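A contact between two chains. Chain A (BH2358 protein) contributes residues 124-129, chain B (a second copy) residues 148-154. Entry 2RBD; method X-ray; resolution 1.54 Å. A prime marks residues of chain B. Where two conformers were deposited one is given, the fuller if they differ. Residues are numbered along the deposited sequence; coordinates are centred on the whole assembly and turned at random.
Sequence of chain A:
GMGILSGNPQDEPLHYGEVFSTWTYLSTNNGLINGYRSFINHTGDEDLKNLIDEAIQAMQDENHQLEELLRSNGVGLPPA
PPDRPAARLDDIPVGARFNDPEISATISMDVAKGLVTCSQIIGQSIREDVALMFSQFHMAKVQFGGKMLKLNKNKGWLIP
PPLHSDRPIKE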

# COMPACT_ATOMS: atom_id res chain seq x y z
N GLN A 124 3.27 11.94 0.51
CA GLN A 124 4.03 12.29 1.69
C GLN A 124 4.92 13.51 1.46
O GLN A 124 5.56 14.00 2.38
CB GLN A 124 4.83 11.10 2.17
CG GLN A 124 6.06 10.81 1.38
CD GLN A 124 6.97 9.79 2.09
OE1 GLN A 124 8.14 10.08 2.38
NE2 GLN A 124 6.40 8.61 2.43
N SER A 125 4.94 13.99 0.24
CA SER A 125 5.80 15.11 -0.12
C SER A 125 5.29 16.45 0.39
O SER A 125 4.11 16.70 0.43
CB SER A 125 5.95 15.23 -1.64
OG SER A 125 6.76 14.18 -2.14
N ILE A 126 6.23 17.27 0.82
CA ILE A 126 5.96 18.66 1.21
C ILE A 126 6.68 19.59 0.26
O ILE A 126 6.13 20.62 -0.12
CB ILE A 126 6.40 18.91 2.65
CG1 ILE A 126 5.55 18.08 3.60
CG2 ILE A 126 6.27 20.41 2.99
CD1 ILE A 126 5.87 18.26 5.10
N ARG A 127 7.85 19.21 -0.22
CA ARG A 127 8.51 19.99 -1.26
C ARG A 127 7.84 19.75 -2.59
O ARG A 127 7.75 18.60 -3.06
CB ARG A 127 10.02 19.73 -1.30
CG ARG A 127 10.82 20.99 -0.99
CD ARG A 127 12.28 20.77 -0.93
NE ARG A 127 12.87 20.41 -2.21
CZ ARG A 127 14.16 20.22 -2.37
NH1 ARG A 127 15.01 20.40 -1.37
NH2 ARG A 127 14.63 19.86 -3.54
N GLU A 128 7.37 20.82 -3.22
CA GLU A 128 6.56 20.70 -4.43
C GLU A 128 7.29 20.04 -5.61
O GLU A 128 6.69 19.35 -6.43
CB GLU A 128 6.03 22.08 -4.87
CG GLU A 128 5.06 22.68 -3.89
CD GLU A 128 4.63 24.13 -4.27
OE1 GLU A 128 5.34 24.81 -5.05
OE2 GLU A 128 3.57 24.58 -3.76
N ASP A 129 8.60 20.27 -5.70
CA ASP A 129 9.39 19.67 -6.78
C ASP A 129 9.43 18.15 -6.70
O ASP A 129 9.51 17.48 -7.73
CB ASP A 129 10.82 20.25 -6.81
CG ASP A 129 11.62 20.00 -5.52
OD1 ASP A 129 11.11 20.24 -4.41
OD2 ASP A 129 12.78 19.56 -5.64
N MSE B 148 -4.54 21.19 -1.41
CA MSE B 148 -4.56 21.00 0.04
C MSE B 148 -3.24 21.34 0.69
O MSE B 148 -3.22 21.92 1.77
CB MSE B 148 -4.98 19.58 0.41
CG MSE B 148 -6.38 19.23 0.03
SE MSE B 148 -7.77 20.31 0.90
CE MSE B 148 -7.18 20.08 2.76
N LEU B 149 -2.14 20.93 0.07
CA LEU B 149 -0.82 21.22 0.65
C LEU B 149 -0.58 22.73 0.72
O LEU B 149 -0.13 23.23 1.73
CB LEU B 149 0.28 20.55 -0.17
CG LEU B 149 1.71 20.73 0.38
CD1 LEU B 149 1.91 20.19 1.79
CD2 LEU B 149 2.68 20.08 -0.62
N LYS B 150 -0.91 23.42 -0.35
CA LYS B 150 -0.75 24.87 -0.39
C LYS B 150 -1.60 25.55 0.72
O LYS B 150 -1.12 26.43 1.41
CB LYS B 150 -1.12 25.42 -1.77
CG LYS B 150 -0.03 25.34 -2.83
N LEU B 151 -2.85 25.09 0.90
CA LEU B 151 -3.71 25.59 1.99
C LEU B 151 -3.07 25.37 3.32
O LEU B 151 -2.96 26.27 4.16
CB LEU B 151 -5.06 24.86 1.96
CG LEU B 151 -6.08 25.21 3.04
CD1 LEU B 151 -6.66 26.55 2.71
CD2 LEU B 151 -7.17 24.10 3.21
N ASN B 152 -2.62 24.14 3.57
CA ASN B 152 -2.03 23.83 4.85
C ASN B 152 -0.79 24.70 5.15
O ASN B 152 -0.56 25.10 6.29
CB ASN B 152 -1.72 22.34 4.98
CG ASN B 152 -2.96 21.49 5.24
OD1 ASN B 152 -3.81 21.87 6.03
ND2 ASN B 152 -3.06 20.34 4.58
N LYS B 153 -0.00 24.97 4.13
CA LYS B 153 1.18 25.83 4.28
C LYS B 153 0.75 27.28 4.51
O LYS B 153 1.24 27.88 5.44
CB LYS B 153 2.07 25.78 3.06
CG LYS B 153 2.83 24.47 2.88
CD LYS B 153 3.53 24.44 1.53
CE LYS B 153 4.46 23.22 1.42
NZ LYS B 153 5.17 23.25 0.08
N ASN B 154 -0.15 27.79 3.68
CA ASN B 154 -0.64 29.17 3.80
C ASN B 154 -1.30 29.46 5.16
O ASN B 154 -1.14 30.55 5.71
CB ASN B 154 -1.62 29.49 2.67
CG ASN B 154 -0.93 29.57 1.31
OD1 ASN B 154 0.31 29.63 1.22
ND2 ASN B 154 -1.73 29.57 0.25

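This is a small contact, burying 230 Å² over both sides, in which the side chains of one helix face settle against a loop just before a helix of the other chain, anchored by a single hydrogen bond from a lysine to a backbone carbonyl. It illustrates a general principle: a backbone carbonyl in the loop just before a helix can act as the acceptor for a long, charged side chain from a neighbour.

Residues 148′–154′ are helical throughout, as the bond from Asn152′ N to Met148′ O (2.9 Å) and its successors attest. Leu149′ and Lys153′, four residues apart and hence about one turn, both direct their CA-to-CB bonds toward chain A. The backbones stay well separated, with the CA atoms of Ile126 and Leu149′ 7.3 Å apart, so side chains must span the gap.

Lys153′ does so with chi2 to chi4 all t, an extended arm whose NZ donates to Ile126 O at 2.8 Å. On its way its aliphatic portion is put to use: Lys153′ CE lies 3.7 Å from Ile126 CG2, a van der Waals contact of methylene with methyl. Leu149′ fills the space beside this bond, its CD2 lying 3.5 Å from Ile126 O and 3.8 Å from Ser125 O, so Ile126 O meets both the ammonium group and a methyl.

Glu128, in the first turn of the following helix, extends its side chain nearer to chain B. Glu128 OE2 approaches Lys150′ CG to 3.8 Å, but remains 4.4 Å from Lys153′ NZ, too far for a salt bridge though close enough for favourable electrostatics. The CA-to-CB bond of Arg127, at the N-cap position, points away from chain B, and its guanidinium pairs within its own chain: Arg127 NE to Asp129 OD1 and Arg127 NH2 to Asp129 OD2, each 2.8 Å and nearly linear, form a bidentate salt bridge.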